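Local coordinates for protein glucose dehydrogenase (Haloferax mediterranei, PDB 2B5W) that oxidises D-glucose to D-glucono-1,5-lactone, and other aldoses likewise, with a catalytic zinc ion and NADP(+) preferred over NAD(+), at residues Ala162-Trp171 with Ala264-Leu272. The protein carries 1 engineered substitution. Sequence-based numbering, arbitrary orientation.
Sequences AYASRSAFDW and APNGVGALL. With NAP (NADP nicotinamide-adenine-dinucleotide phosphate), chain I.
R166 reaches down onto strand 267-271 of the parallel Rossmann sheet and gives its NH2 to the carbonyl O of N266, 2.9 Å away, at the corner where the chain turns into the strand. The bond is straight at the donor (163°) and lies in the guanidinium plane, yet NH2 stands well above the carbonyl plane of N266, not on a lone pair. The same NH2 also bonds N295 O, so one nitrogen ties two backbone carbonyls together.

On its way there the R166 side chain kinks twice (chi2, chi3) and runs alongside V268, pointing the opposite way, with R166 CG 3.7 Å from V268 CG1. The W171 ring lies across this methylene, R166 CG sitting over one face of the ring toward its rim, while W171 CH2 meets V268 CG1 at 4.0 Å. F169 covers a face of the guanidinium with CE1 and turns its edge to N266, F169 CZ standing 3.6 Å from N266 O. With only a methyl group at R166, as in an alanine, the N266 and N295 carbonyls would probably lose their shared donor and a gap would open between V268 and the W171 ring.

Behind the arginine, S165 OG accepts from R166 NE (3.1 Å) and donates to A162 O, its chi1 of 80° bringing OG back to that carbonyl. The same hydroxyl rests on V268 CG2, and A162 CB abuts A270 CB at 4.1 Å, so the last part of 149-164 and the turns after it cover this stretch of strand. The N266 amide is held across the dimer interface, ND2 bonded to M106 O of the second subunit. Just past the strand's far end, L272 O accepts a hydrogen bond from N7N, the carboxamide nitrogen of the NADP nicotinamide, at 2.9 Å and a nearly linear 172°.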
loop_
_atom_site.group_PDB
_atom_site.type_symbol
_atom_site.label_atom_id
_atom_site.label_comp_id
_atom_site.label_asym_id
_atom_site.label_seq_id
_atom_site.Cartn_x
_atom_site.Cartn_y
_atom_site.Cartn_z
ATOM N N ALA A 162 0.948 -2.360 7.208
ATOM C CA ALA A 162 1.193 -0.961 6.851
ATOM C C ALA A 162 2.660 -0.591 6.993
ATOM O O ALA A 162 3.256 0.010 6.078
ATOM C CB ALA A 162 0.299 -0.066 7.711
ATOM N N TYR A 163 3.309 -1.000 8.071
ATOM C CA TYR A 163 4.709 -0.715 8.280
ATOM C C TYR A 163 5.570 -1.486 7.288
ATOM O O TYR A 163 6.597 -0.972 6.797
ATOM C CB TYR A 163 5.122 -1.010 9.715
ATOM C CG TYR A 163 4.456 -0.155 10.778
ATOM C CD1 TYR A 163 3.680 0.955 10.450
ATOM C CD2 TYR A 163 4.636 -0.448 12.129
ATOM C CE1 TYR A 163 3.095 1.721 11.451
ATOM C CE2 TYR A 163 4.067 0.312 13.109
ATOM C CZ TYR A 163 3.297 1.402 12.764
ATOM O OH TYR A 163 2.721 2.171 13.785
ATOM N N ALA A 164 5.133 -2.676 6.906
ATOM C CA ALA A 164 5.874 -3.428 5.890
ATOM C C ALA A 164 5.942 -2.645 4.586
ATOM O O ALA A 164 6.977 -2.677 3.875
ATOM C CB ALA A 164 5.251 -4.813 5.657
ATOM N N SER A 165 4.857 -1.955 4.234
ATOM C CA SER A 165 4.836 -1.168 3.008
ATOM C C SER A 165 5.871 -0.070 2.958
ATOM O O SER A 165 6.147 0.425 1.855
ATOM C CB SER A 165 3.458 -0.562 2.723
ATOM O OG SER A 165 3.243 0.618 3.502
ATOM N N ARG A 166 6.371 0.370 4.118
ATOM C CA ARG A 166 7.353 1.458 4.221
ATOM C C ARG A 166 8.775 0.909 4.441
ATOM O O ARG A 166 9.706 1.661 4.666
ATOM C CB ARG A 166 6.991 2.380 5.422
ATOM C CG ARG A 166 5.584 2.955 5.457
ATOM C CD ARG A 166 5.247 3.900 4.288
ATOM N NE ARG A 166 5.037 3.138 3.052
ATOM C CZ ARG A 166 5.134 3.668 1.843
ATOM N NH1 ARG A 166 5.014 2.891 0.761
ATOM N NH2 ARG A 166 5.389 4.965 1.692
ATOM N N SER A 167 8.950 -0.405 4.384
ATOM C CA SER A 167 10.214 -1.036 4.802
ATOM C C SER A 167 11.341 -0.970 3.784
ATOM O O SER A 167 12.476 -1.346 4.124
ATOM C CB SER A 167 9.985 -2.490 5.241
ATOM O OG SER A 167 9.541 -3.340 4.188
ATOM N N ALA A 168 11.054 -0.519 2.576
ATOM C CA ALA A 168 12.074 -0.377 1.536
ATOM C C ALA A 168 12.882 0.919 1.671
ATOM O O ALA A 168 13.870 1.110 0.958
ATOM C CB ALA A 168 11.461 -0.513 0.144
ATOM N N PHE A 169 12.475 1.804 2.568
ATOM C CA PHE A 169 13.221 3.047 2.817
ATOM C C PHE A 169 13.315 3.299 4.333
ATOM O O PHE A 169 12.774 2.563 5.141
ATOM C CB PHE A 169 12.640 4.210 2.013
ATOM C CG PHE A 169 11.312 4.701 2.504
ATOM C CD1 PHE A 169 10.151 3.982 2.223
ATOM C CD2 PHE A 169 11.212 5.903 3.223
ATOM C CE1 PHE A 169 8.898 4.437 2.677
ATOM C CE2 PHE A 169 9.987 6.361 3.647
ATOM C CZ PHE A 169 8.831 5.636 3.404
ATOM N N ASP A 170 14.049 4.341 4.708
ATOM C CA ASP A 170 14.195 4.727 6.107
ATOM C C ASP A 170 13.022 5.642 6.467
ATOM O O ASP A 170 13.038 6.845 6.180
ATOM C CB ASP A 170 15.551 5.408 6.352
ATOM C CG ASP A 170 15.805 5.717 7.829
ATOM O OD1 ASP A 170 15.028 5.220 8.685
ATOM O OD2 ASP A 170 16.752 6.433 8.221
ATOM N N TRP A 171 11.982 5.049 7.045
ATOM C CA TRP A 171 10.787 5.778 7.405
ATOM C C TRP A 171 10.842 5.956 8.928
ATOM O O TRP A 171 10.970 4.988 9.687
ATOM C CB TRP A 171 9.550 4.972 7.023
ATOM C CG TRP A 171 8.212 5.652 7.191
ATOM C CD1 TRP A 171 7.801 6.859 6.661
ATOM C CD2 TRP A 171 7.090 5.139 7.910
ATOM N NE1 TRP A 171 6.507 7.123 7.026
ATOM C CE2 TRP A 171 6.035 6.071 7.779
ATOM C CE3 TRP A 171 6.868 3.977 8.664
ATOM C CZ2 TRP A 171 4.809 5.891 8.377
ATOM C CZ3 TRP A 171 5.665 3.802 9.229
ATOM C CH2 TRP A 171 4.639 4.746 9.075
ATOM N N ALA A 264 1.298 12.745 5.069
ATOM C CA ALA A 264 2.601 13.350 4.792
ATOM C C ALA A 264 3.230 12.573 3.628
ATOM O O ALA A 264 2.869 11.406 3.399
ATOM C CB ALA A 264 3.523 13.294 6.002
ATOM N N PRO A 265 4.135 13.204 2.884
ATOM C CA PRO A 265 4.884 12.459 1.872
ATOM C C PRO A 265 5.488 11.191 2.476
ATOM O O PRO A 265 5.971 11.209 3.629
ATOM C CB PRO A 265 5.972 13.437 1.454
ATOM C CG PRO A 265 5.285 14.759 1.617
ATOM C CD PRO A 265 4.560 14.616 2.931
ATOM N N ASN A 266 5.405 10.097 1.719
ATOM C CA ASN A 266 5.979 8.814 2.102
ATOM C C ASN A 266 5.167 8.103 3.188
ATOM O O ASN A 266 5.580 7.063 3.652
ATOM C CB ASN A 266 7.454 8.927 2.508
ATOM C CG ASN A 266 8.254 9.740 1.531
ATOM O OD1 ASN A 266 7.981 9.707 0.327
ATOM N ND2 ASN A 266 9.220 10.495 2.031
ATOM N N GLY A 267 4.022 8.649 3.542
ATOM C CA GLY A 267 3.180 8.051 4.585
ATOM C C GLY A 267 2.359 6.862 4.082
ATOM O O GLY A 267 2.277 6.563 2.881
ATOM N N VAL A 268 1.708 6.190 5.012
ATOM C CA VAL A 268 0.804 5.114 4.710
ATOM C C VAL A 268 -0.490 5.229 5.515
ATOM O O VAL A 268 -0.469 5.605 6.684
ATOM C CB VAL A 268 1.462 3.743 4.906
ATOM C CG1 VAL A 268 2.038 3.557 6.314
ATOM C CG2 VAL A 268 0.504 2.597 4.569
ATOM N N GLY A 269 -1.611 4.901 4.875
ATOM C CA GLY A 269 -2.861 4.701 5.550
ATOM C C GLY A 269 -3.231 3.243 5.605
ATOM O O GLY A 269 -3.188 2.533 4.600
ATOM N N ALA A 270 -3.532 2.787 6.806
ATOM C CA ALA A 270 -4.103 1.480 7.042
ATOM C C ALA A 270 -5.617 1.608 7.036
ATOM O O ALA A 270 -6.161 2.465 7.723
ATOM C CB ALA A 270 -3.637 0.953 8.363
ATOM N N LEU A 271 -6.287 0.727 6.306
ATOM C CA LEU A 271 -7.749 0.764 6.184
ATOM C C LEU A 271 -8.309 -0.457 6.892
ATOM O O LEU A 271 -7.899 -1.587 6.589
ATOM C CB LEU A 271 -8.187 0.797 4.712
ATOM C CG LEU A 271 -7.602 1.921 3.867
ATOM C CD1 LEU A 271 -8.101 1.747 2.451
ATOM C CD2 LEU A 271 -7.959 3.310 4.421
ATOM N N LEU A 272 -9.227 -0.252 7.856
ATOM C CA LEU A 272 -9.879 -1.322 8.607
ATOM C C LEU A 272 -11.392 -1.362 8.387
ATOM O O LEU A 272 -12.044 -2.366 8.626
ATOM C CB LEU A 272 -9.635 -1.207 10.103
ATOM C CG LEU A 272 -8.256 -1.638 10.634
ATOM C CD1 LEU A 272 -8.047 -3.132 10.539
ATOM C CD2 LEU A 272 -7.121 -0.838 9.987
HETATM P PA NAP I . -17.764 1.619 15.795
HETATM O O1A NAP I . -19.007 1.654 15.045
HETATM O O2A NAP I . -17.967 1.399 17.301
HETATM O O5B NAP I . -16.953 2.961 15.625
HETATM C C5B NAP I . -16.910 3.720 14.447
HETATM C C4B NAP I . -16.762 5.130 14.973
HETATM O O4B NAP I . -16.467 5.967 13.877
HETATM C C3B NAP I . -18.031 5.670 15.659
HETATM O O3B NAP I . -17.805 6.073 17.001
HETATM C C2B NAP I . -18.448 6.845 14.772
HETATM O O2B NAP I . -18.898 7.993 15.474
HETATM C C1B NAP I . -17.171 7.179 14.039
HETATM N N9A NAP I . -17.443 7.748 12.734
HETATM C C8A NAP I . -18.149 7.162 11.709
HETATM N N7A NAP I . -18.179 8.021 10.672
HETATM C C5A NAP I . -17.534 9.175 11.048
HETATM C C6A NAP I . -17.261 10.393 10.417
HETATM N N6A NAP I . -17.709 10.687 9.178
HETATM N N1A NAP I . -16.556 11.362 11.093
HETATM C C2A NAP I . -16.091 11.143 12.372
HETATM N N3A NAP I . -16.357 9.945 13.014
HETATM C C4A NAP I . -17.048 8.982 12.356
HETATM O O3 NAP I . -16.873 0.371 15.362
HETATM P PN NAP I . -15.497 -0.230 15.968
HETATM O O1N NAP I . -14.602 0.837 16.501
HETATM O O2N NAP I . -15.728 -1.471 16.775
HETATM O O5D NAP I . -15.064 -0.576 14.469
HETATM C C5D NAP I . -14.564 0.431 13.611
HETATM C C4D NAP I . -14.568 -0.045 12.160
HETATM O O4D NAP I . -13.640 -1.128 12.049
HETATM C C3D NAP I . -15.922 -0.581 11.684
HETATM O O3D NAP I . -16.191 -0.166 10.360
HETATM C C2D NAP I . -15.740 -2.092 11.776
HETATM O O2D NAP I . -16.597 -2.849 10.963
HETATM C C1D NAP I . -14.267 -2.231 11.396
HETATM N N1N NAP I . -13.569 -3.413 11.917
HETATM C C2N NAP I . -12.783 -4.057 11.012
HETATM C C3N NAP I . -12.018 -5.114 11.417
HETATM C C7N NAP I . -11.052 -5.643 10.398
HETATM O O7N NAP I . -10.463 -6.834 10.814
HETATM N N7N NAP I . -10.845 -4.971 9.233
HETATM C C4N NAP I . -12.047 -5.589 12.734
HETATM C C5N NAP I . -12.844 -4.913 13.649
HETATM C C6N NAP I . -13.589 -3.799 13.237
HETATM P P2B NAP I . -20.495 8.220 15.844
HETATM O O1X NAP I . -20.965 7.251 16.800
HETATM O O2X NAP I . -20.506 9.669 16.374
HETATM O O3X NAP I . -21.318 8.129 14.555
#